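Local coordinates for mitomycin biosynthesis 6-O-methyltransferase (PDB 3GWZ), which transfers a methyl group from S-adenosyl-L-methionine to the quinone hydroxyl of 6-demethylmitomycins A and B, forming mitomycins A and B, at residues 304-309 / 359-364; 350-355 / 363-368. All blocks are in the same frame, centred on the assembly; numbering follows the deposited sequence.

Overall arrangement
Both contacts lie in the seven-stranded mixed sheet of the class I methyltransferase domain and meet on strand 361-368, which runs antiparallel between strands 302-308 and 348-355. Contact 1 (304-309 with 359-364) ties that strand to the last of the five parallel strands; contact 2 (350-355 with 363-368) closes the C-terminal beta hairpin, which continues the sheet beyond strand 302-308. Their centres are 9 Å apart, and they share Ile363 and Val364. Along the chain, segment 304-309 is followed by two helices (316-329 and 336-344), then by the hairpin. Contact 1 holds the substrate-binding Asn308, and its Asp307 side chain lies about 3 Å from that of His279, the inferred proton acceptor.

Contact 1: 304-309 / 359-364; sequences LVIDNL and GPVRIV
Val305 and Val364 form an antiparallel hydrogen-bonded pair joined in both directions: Val305 N to Val364 O at 3.0 Å and Val364 N to Val305 O at 2.9 Å, the second nearly straight at 170°. Two residues on, Asp307 and Arg362 repeat the exchange, with Arg362 N to Asp307 O at 2.9 Å and a longer return bond from Asp307 N to Arg362 O at 3.3 Å. Beyond these pairs Leu309 N bonds Pro360 O at 3.0 Å; a water bridges that same oxygen and Leu309 O, donating to both. Leu309 CD2 crosses Val364 CG2 at 4.0 Å and lies against Arg362 CD.

Ile306, Asn308, Val361 and Ile363 share one face. There Asn308 CG sits beside its backbone N (chi1 -54°), which sets OD1 3.3 Å from Val361 CG2. On the other face, Asp307 OD1 accepts Asn308 N, on its anti side, and OD2 takes a weak bond from His279 N. Five backbone bonds thus hold 304-309 against 359-364, while the polar ends of Asp307 and Asn308 are held from outside, by His276 and Glu333 respectively, which would limit how far either can turn.

Contact 2: 350-355 / 363-368; sequences VERSLP and IVEIRR
Arg352 and Glu365 form a salt bridge across a classic beta bulge in the C-terminal hairpin: Glu351 and Arg352 both face Glu365, so that one extra residue of strand 348-355 is accommodated there. Glu365 O receives Glu351 N at 2.7 Å, in the carbonyl plane, and Arg352 N only weakly at 3.3 Å.

The extended Glu365 chain, CG anti to its backbone N (chi1 178°), brings OE1 within 2.6 Å of Arg352 NE. This NE lies nearly along the C-O axis of the carboxylate, yet OE1 is tilted out of the guanidinium plane, and the two flat groups are turned 61° apart. Glu365 OE2 is bonded to Tyr198 OH, so both carboxylate oxygens have partners. Leu354 CD1 sits over one face of the Arg352 guanidinium, towards its rim.

A second ion pair follows farther along strand 361-368. Glu351, bent at its second torsion, presents the syn side of OE1 to Arg367 NE at 2.7 Å. Here the acceptor lies near the guanidinium plane, at its edge, although the carboxylate itself stands 79° to that plane. The Glu351 and Glu365 chains extend alongside each other in one direction, and each is matched by its own arginine, which would be expected to offset their like charges.

On the face away from Arg352 and Glu365, Val350 meets Val364 obliquely and both Val350 and Ile366 rest against Leu343 of helix 336-344. Farther along, Ser353 OG is bonded to Glu336 and to Arg362 NE. In the Val350-Val364 pair the two CG1 methyls approach to 3.7 Å.

Contact 1: 304-309 / 359-364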
ATOM      1  N   LEU A 304     -15.684 -32.721   9.006  1.00 12.64           N
ATOM      2  CA  LEU A 304     -14.423 -32.588   8.291  1.00 17.06           C
ATOM      3  C   LEU A 304     -13.346 -32.053   9.225  1.00 18.61           C
ATOM      4  O   LEU A 304     -13.331 -30.871   9.557  1.00 13.60           O
ATOM      5  CB  LEU A 304     -14.552 -31.639   7.096  1.00 13.76           C
ATOM      6  CG  LEU A 304     -15.691 -31.910   6.109  1.00 18.73           C
ATOM      7  CD1 LEU A 304     -15.597 -30.942   4.931  1.00 19.38           C
ATOM      8  CD2 LEU A 304     -15.663 -33.359   5.632  1.00 18.20           C
ATOM      9  N   VAL A 305     -12.447 -32.929   9.652  1.00 15.35           N
ATOM     10  CA  VAL A 305     -11.279 -32.481  10.368  1.00 12.51           C
ATOM     11  C   VAL A 305     -10.253 -32.062   9.318  1.00 16.65           C
ATOM     12  O   VAL A 305      -9.809 -32.869   8.514  1.00 13.50           O
ATOM     13  CB  VAL A 305     -10.713 -33.578  11.290  1.00 14.29           C
ATOM     14  CG1 VAL A 305      -9.344 -33.152  11.817  1.00 16.56           C
ATOM     15  CG2 VAL A 305     -11.666 -33.824  12.447  1.00 17.17           C
ATOM     16  N   ILE A 306      -9.911 -30.780   9.304  1.00 14.64           N
ATOM     17  CA  ILE A 306      -9.003 -30.255   8.295  1.00 13.28           C
ATOM     18  C   ILE A 306      -7.715 -29.823   8.978  1.00 15.97           C
ATOM     19  O   ILE A 306      -7.686 -28.831   9.701  1.00 14.98           O
ATOM     20  CB  ILE A 306      -9.656 -29.088   7.533  1.00 11.38           C
ATOM     21  CG1 ILE A 306     -10.986 -29.563   6.928  1.00 16.03           C
ATOM     22  CG2 ILE A 306      -8.722 -28.552   6.451  1.00 11.90           C
ATOM     23  CD1 ILE A 306     -11.868 -28.446   6.396  1.00 15.98           C
ATOM     24  N   ASP A 307      -6.652 -30.589   8.788  1.00 16.15           N
ATOM     25  CA  ASP A 307      -5.432 -30.279   9.527  1.00 16.35           C
ATOM     26  C   ASP A 307      -4.187 -30.810   8.837  1.00 20.19           C
ATOM     27  O   ASP A 307      -4.265 -31.456   7.786  1.00 16.78           O
ATOM     28  CB  ASP A 307      -5.527 -30.785  10.977  1.00 14.92           C
ATOM     29  CG  ASP A 307      -5.163 -29.706  12.000  1.00 21.22           C
ATOM     30  OD1 ASP A 307      -4.241 -28.908  11.720  1.00 22.11           O
ATOM     31  OD2 ASP A 307      -5.798 -29.650  13.083  1.00 18.63           O
ATOM     32  N   ASN A 308      -3.037 -30.490   9.416  1.00 16.31           N
ATOM     33  CA  ASN A 308      -1.769 -30.974   8.914  1.00 18.51           C
ATOM     34  C   ASN A 308      -1.629 -32.425   9.356  1.00 20.41           C
ATOM     35  O   ASN A 308      -1.730 -32.719  10.542  1.00 28.21           O
ATOM     36  CB  ASN A 308      -0.629 -30.110   9.465  1.00 17.18           C
ATOM     37  CG  ASN A 308      -0.836 -28.620   9.187  1.00 16.51           C
ATOM     38  OD1 ASN A 308      -1.227 -28.236   8.087  1.00 18.78           O
ATOM     39  ND2 ASN A 308      -0.581 -27.780  10.186  1.00 13.62           N
ATOM     40  N   LEU A 309      -1.437 -33.336   8.413  1.00 16.57           N
ATOM     41  CA  LEU A 309      -1.255 -34.736   8.779  1.00 20.76           C
ATOM     42  C   LEU A 309       0.191 -35.171   8.617  1.00 21.64           C
ATOM     43  O   LEU A 309       0.822 -34.885   7.604  1.00 22.56           O
ATOM     44  CB  LEU A 309      -2.176 -35.658   7.971  1.00 21.93           C
ATOM     45  CG  LEU A 309      -3.473 -36.048   8.692  1.00 26.29           C
ATOM     46  CD1 LEU A 309      -4.235 -34.812   9.103  1.00 26.02           C
ATOM     47  CD2 LEU A 309      -4.334 -36.940   7.823  1.00 31.09           C
ATOM     48  N   GLY A 359       1.342 -29.033   0.583  1.00 52.00           N
ATOM     49  CA  GLY A 359       1.642 -29.139   1.999  1.00 30.00           C
ATOM     50  C   GLY A 359       1.117 -30.425   2.608  1.00 29.39           C
ATOM     51  O   GLY A 359       0.816 -31.383   1.896  1.00 31.66           O
ATOM     52  N   PRO A 360       1.008 -30.445   3.932  1.00 27.62           N
ATOM     53  CA  PRO A 360       0.516 -31.623   4.645  1.00 25.31           C
ATOM     54  C   PRO A 360      -0.980 -31.557   4.939  1.00 18.19           C
ATOM     55  O   PRO A 360      -1.507 -32.481   5.543  1.00 20.33           O
ATOM     56  CB  PRO A 360       1.277 -31.572   5.973  1.00 24.69           C
ATOM     57  CG  PRO A 360       1.954 -30.224   6.021  1.00 27.41           C
ATOM     58  CD  PRO A 360       1.504 -29.420   4.859  1.00 22.47           C
ATOM     59  N   VAL A 361      -1.653 -30.486   4.544  1.00 20.93           N
ATOM     60  CA  VAL A 361      -3.062 -30.358   4.904  1.00 19.14           C
ATOM     61  C   VAL A 361      -3.903 -31.414   4.207  1.00 22.31           C
ATOM     62  O   VAL A 361      -3.786 -31.612   3.001  1.00 24.52           O
ATOM     63  CB  VAL A 361      -3.640 -28.987   4.541  1.00 24.83           C
ATOM     64  CG1 VAL A 361      -5.111 -28.928   4.966  1.00 22.89           C
ATOM     65  CG2 VAL A 361      -2.845 -27.878   5.203  1.00 20.73           C
ATOM     66  N   ARG A 362      -4.760 -32.087   4.965  1.00 17.60           N
ATOM     67  CA  ARG A 362      -5.705 -33.027   4.370  1.00 18.64           C
ATOM     68  C   ARG A 362      -7.090 -32.799   4.946  1.00 22.92           C
ATOM     69  O   ARG A 362      -7.230 -32.222   6.024  1.00 17.84           O
ATOM     70  CB  ARG A 362      -5.266 -34.482   4.595  1.00 25.02           C
ATOM     71  CG  ARG A 362      -4.095 -34.911   3.712  1.00 30.74           C
ATOM     72  CD  ARG A 362      -3.866 -36.417   3.735  1.00 35.03           C
ATOM     73  NE  ARG A 362      -4.844 -37.162   2.940  1.00 38.23           N
ATOM     74  CZ  ARG A 362      -4.765 -37.332   1.621  1.00 37.75           C
ATOM     75  NH1 ARG A 362      -3.767 -36.795   0.935  1.00 38.75           N
ATOM     76  NH2 ARG A 362      -5.691 -38.031   0.981  1.00 41.01           N
ATOM     77  N   ILE A 363      -8.109 -33.243   4.216  1.00 16.88           N
ATOM     78  CA  ILE A 363      -9.475 -33.199   4.709  1.00 17.40           C
ATOM     79  C   ILE A 363      -9.848 -34.607   5.138  1.00 21.46           C
ATOM     80  O   ILE A 363      -9.874 -35.513   4.314  1.00 25.03           O
ATOM     81  CB  ILE A 363     -10.462 -32.741   3.609  1.00 18.73           C
ATOM     82  CG1 ILE A 363     -10.151 -31.315   3.166  1.00 20.02           C
ATOM     83  CG2 ILE A 363     -11.910 -32.832   4.110  1.00 21.65           C
ATOM     84  CD1 ILE A 363     -10.714 -30.967   1.796  1.00 24.17           C
ATOM     85  N   VAL A 364     -10.111 -34.805   6.426  1.00 16.27           N
ATOM     86  CA  VAL A 364     -10.535 -36.110   6.892  1.00 15.18           C
ATOM     87  C   VAL A 364     -12.045 -36.098   7.102  1.00 20.37           C
ATOM     88  O   VAL A 364     -12.548 -35.432   8.004  1.00 16.38           O
ATOM     89  CB  VAL A 364      -9.808 -36.515   8.181  1.00 21.30           C
ATOM     90  CG1 VAL A 364     -10.186 -37.938   8.581  1.00 21.97           C
ATOM     91  CG2 VAL A 364      -8.300 -36.410   7.981  1.00 24.56           C
TER
HETATM   92  O   HOH W   1      -0.284 -35.090   4.783  1.00 37.76           O

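Contact 2: 350-355 / 363-368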
ATOM      1  N   VAL A 350     -13.451 -42.635  10.569  1.00 20.22           N
ATOM      2  CA  VAL A 350     -13.017 -42.014   9.332  1.00 24.29           C
ATOM      3  C   VAL A 350     -13.686 -42.668   8.135  1.00 27.67           C
ATOM      4  O   VAL A 350     -13.642 -43.890   7.982  1.00 25.64           O
ATOM      5  CB  VAL A 350     -11.491 -42.113   9.164  1.00 26.38           C
ATOM      6  CG1 VAL A 350     -11.061 -41.503   7.829  1.00 23.95           C
ATOM      7  CG2 VAL A 350     -10.789 -41.427  10.328  1.00 25.53           C
ATOM      8  N   GLU A 351     -14.302 -41.851   7.290  1.00 27.41           N
ATOM      9  CA  GLU A 351     -14.901 -42.336   6.057  1.00 28.20           C
ATOM     10  C   GLU A 351     -13.843 -42.322   4.960  1.00 34.31           C
ATOM     11  O   GLU A 351     -13.645 -43.308   4.255  1.00 34.90           O
ATOM     12  CB  GLU A 351     -16.086 -41.461   5.659  1.00 32.84           C
ATOM     13  CG  GLU A 351     -17.039 -42.111   4.673  1.00 44.22           C
ATOM     14  CD  GLU A 351     -17.954 -43.131   5.333  1.00 58.19           C
ATOM     15  OE1 GLU A 351     -17.585 -43.665   6.404  1.00 51.57           O
ATOM     16  OE2 GLU A 351     -19.045 -43.396   4.777  1.00 59.51           O
ATOM     17  N   ARG A 352     -13.158 -41.194   4.824  1.00 28.40           N
ATOM     18  CA  ARG A 352     -12.065 -41.088   3.870  1.00 26.90           C
ATOM     19  C   ARG A 352     -11.256 -39.834   4.149  1.00 27.90           C
ATOM     20  O   ARG A 352     -11.678 -38.972   4.921  1.00 22.25           O
ATOM     21  CB  ARG A 352     -12.592 -41.078   2.433  1.00 36.07           C
ATOM     22  CG  ARG A 352     -13.521 -39.924   2.124  1.00 34.92           C
ATOM     23  CD  ARG A 352     -14.302 -40.184   0.844  1.00 43.91           C
ATOM     24  NE  ARG A 352     -15.424 -39.263   0.695  1.00 41.83           N
ATOM     25  CZ  ARG A 352     -15.530 -38.356  -0.271  1.00 50.44           C
ATOM     26  NH1 ARG A 352     -14.581 -38.247  -1.190  1.00 58.42           N
ATOM     27  NH2 ARG A 352     -16.593 -37.561  -0.324  1.00 51.92           N
ATOM     28  N   SER A 353     -10.082 -39.742   3.537  1.00 26.51           N
ATOM     29  CA  SER A 353      -9.266 -38.546   3.658  1.00 27.55           C
ATOM     30  C   SER A 353      -8.889 -38.062   2.270  1.00 32.86           C
ATOM     31  O   SER A 353      -8.513 -38.855   1.406  1.00 32.97           O
ATOM     32  CB  SER A 353      -8.022 -38.794   4.521  1.00 28.74           C
ATOM     33  OG  SER A 353      -7.016 -39.480   3.800  1.00 36.92           O
ATOM     34  N   LEU A 354      -9.007 -36.755   2.066  1.00 26.18           N
ATOM     35  CA  LEU A 354      -8.825 -36.144   0.757  1.00 30.47           C
ATOM     36  C   LEU A 354      -7.672 -35.149   0.776  1.00 34.28           C
ATOM     37  O   LEU A 354      -7.409 -34.507   1.799  1.00 26.81           O
ATOM     38  CB  LEU A 354     -10.112 -35.423   0.346  1.00 29.49           C
ATOM     39  CG  LEU A 354     -11.376 -36.261   0.534  1.00 37.26           C
ATOM     40  CD1 LEU A 354     -12.618 -35.390   0.653  1.00 39.41           C
ATOM     41  CD2 LEU A 354     -11.506 -37.257  -0.610  1.00 42.08           C
ATOM     42  N   PRO A 355      -6.981 -35.014  -0.362  1.00 35.26           N
ATOM     43  CA  PRO A 355      -5.889 -34.046  -0.467  1.00 32.36           C
ATOM     44  C   PRO A 355      -6.453 -32.635  -0.505  1.00 28.96           C
ATOM     45  O   PRO A 355      -7.581 -32.422  -0.939  1.00 33.17           O
ATOM     46  CB  PRO A 355      -5.240 -34.395  -1.808  1.00 41.17           C
ATOM     47  CG  PRO A 355      -6.316 -35.031  -2.599  1.00 39.61           C
ATOM     48  CD  PRO A 355      -7.242 -35.709  -1.632  1.00 36.78           C
ATOM     49  N   ILE A 363      -8.109 -33.243   4.216  1.00 16.88           N
ATOM     50  CA  ILE A 363      -9.475 -33.199   4.709  1.00 17.40           C
ATOM     51  C   ILE A 363      -9.848 -34.607   5.138  1.00 21.46           C
ATOM     52  O   ILE A 363      -9.874 -35.513   4.314  1.00 25.03           O
ATOM     53  CB  ILE A 363     -10.462 -32.741   3.609  1.00 18.73           C
ATOM     54  CG1 ILE A 363     -10.151 -31.315   3.166  1.00 20.02           C
ATOM     55  CG2 ILE A 363     -11.910 -32.832   4.110  1.00 21.65           C
ATOM     56  CD1 ILE A 363     -10.714 -30.967   1.796  1.00 24.17           C
ATOM     57  N   VAL A 364     -10.111 -34.805   6.426  1.00 16.27           N
ATOM     58  CA  VAL A 364     -10.535 -36.110   6.892  1.00 15.18           C
ATOM     59  C   VAL A 364     -12.045 -36.098   7.102  1.00 20.37           C
ATOM     60  O   VAL A 364     -12.548 -35.432   8.004  1.00 16.38           O
ATOM     61  CB  VAL A 364      -9.808 -36.515   8.181  1.00 21.30           C
ATOM     62  CG1 VAL A 364     -10.186 -37.938   8.581  1.00 21.97           C
ATOM     63  CG2 VAL A 364      -8.300 -36.410   7.981  1.00 24.56           C
ATOM     64  N   GLU A 365     -12.767 -36.816   6.243  1.00 18.57           N
ATOM     65  CA  GLU A 365     -14.219 -36.876   6.337  1.00 18.31           C
ATOM     66  C   GLU A 365     -14.638 -37.972   7.307  1.00 18.80           C
ATOM     67  O   GLU A 365     -14.215 -39.122   7.177  1.00 19.73           O
ATOM     68  CB  GLU A 365     -14.852 -37.128   4.968  1.00 22.74           C
ATOM     69  CG  GLU A 365     -16.377 -37.251   5.036  1.00 22.26           C
ATOM     70  CD  GLU A 365     -17.000 -37.614   3.699  1.00 33.12           C
ATOM     71  OE1 GLU A 365     -16.418 -38.452   2.982  1.00 38.06           O
ATOM     72  OE2 GLU A 365     -18.073 -37.066   3.372  1.00 34.19           O
ATOM     73  N   ILE A 366     -15.491 -37.608   8.258  1.00 15.71           N
ATOM     74  CA  ILE A 366     -15.793 -38.447   9.411  1.00 16.44           C
ATOM     75  C   ILE A 366     -17.306 -38.561   9.639  1.00 20.81           C
ATOM     76  O   ILE A 366     -18.053 -37.600   9.427  1.00 19.94           O
ATOM     77  CB  ILE A 366     -15.098 -37.868  10.673  1.00 20.28           C
ATOM     78  CG1 ILE A 366     -13.576 -37.960  10.527  1.00 16.76           C
ATOM     79  CG2 ILE A 366     -15.572 -38.554  11.940  1.00 22.25           C
ATOM     80  CD1 ILE A 366     -12.831 -36.818  11.194  1.00 16.04           C
ATOM     81  N   ARG A 367     -17.760 -39.736  10.060  1.00 17.96           N
ATOM     82  CA  ARG A 367     -19.173 -39.931  10.375  1.00 17.53           C
ATOM     83  C   ARG A 367     -19.311 -40.591  11.732  1.00 20.46           C
ATOM     84  O   ARG A 367     -18.324 -41.064  12.297  1.00 26.20           O
ATOM     85  CB  ARG A 367     -19.855 -40.794   9.311  1.00 25.61           C
ATOM     86  CG  ARG A 367     -19.272 -42.195   9.190  1.00 27.55           C
ATOM     87  CD  ARG A 367     -20.091 -43.062   8.240  1.00 40.27           C
ATOM     88  NE  ARG A 367     -19.532 -44.405   8.122  1.00 40.97           N
ATOM     89  CZ  ARG A 367     -19.874 -45.428   8.898  1.00 47.20           C
ATOM     90  NH1 ARG A 367     -20.784 -45.266   9.851  1.00 46.33           N
ATOM     91  NH2 ARG A 367     -19.308 -46.615   8.719  1.00 47.86           N
ATOM     92  N   ARG A 368     -20.529 -40.626  12.262  1.00 23.97           N
ATOM     93  CA  ARG A 368     -20.763 -41.304  13.528  1.00 28.21           C
ATOM     94  C   ARG A 368     -20.629 -42.810  13.347  1.00 31.15           C
ATOM     95  O   ARG A 368     -21.005 -43.355  12.312  1.00 30.84           O
ATOM     96  CB  ARG A 368     -22.136 -40.957  14.098  1.00 33.09           C
ATOM     97  CG  ARG A 368     -22.217 -39.567  14.701  1.00 35.90           C
ATOM     98  CD  ARG A 368     -23.645 -39.231  15.072  1.00 39.54           C
ATOM     99  NE  ARG A 368     -24.185 -40.200  16.017  1.00 42.25           N
ATOM    100  CZ  ARG A 368     -25.482 -40.431  16.190  1.00 52.90           C
ATOM    101  NH1 ARG A 368     -26.379 -39.765  15.472  1.00 44.40           N
ATOM    102  NH2 ARG A 368     -25.880 -41.336  17.076  1.00 52.08           N
TER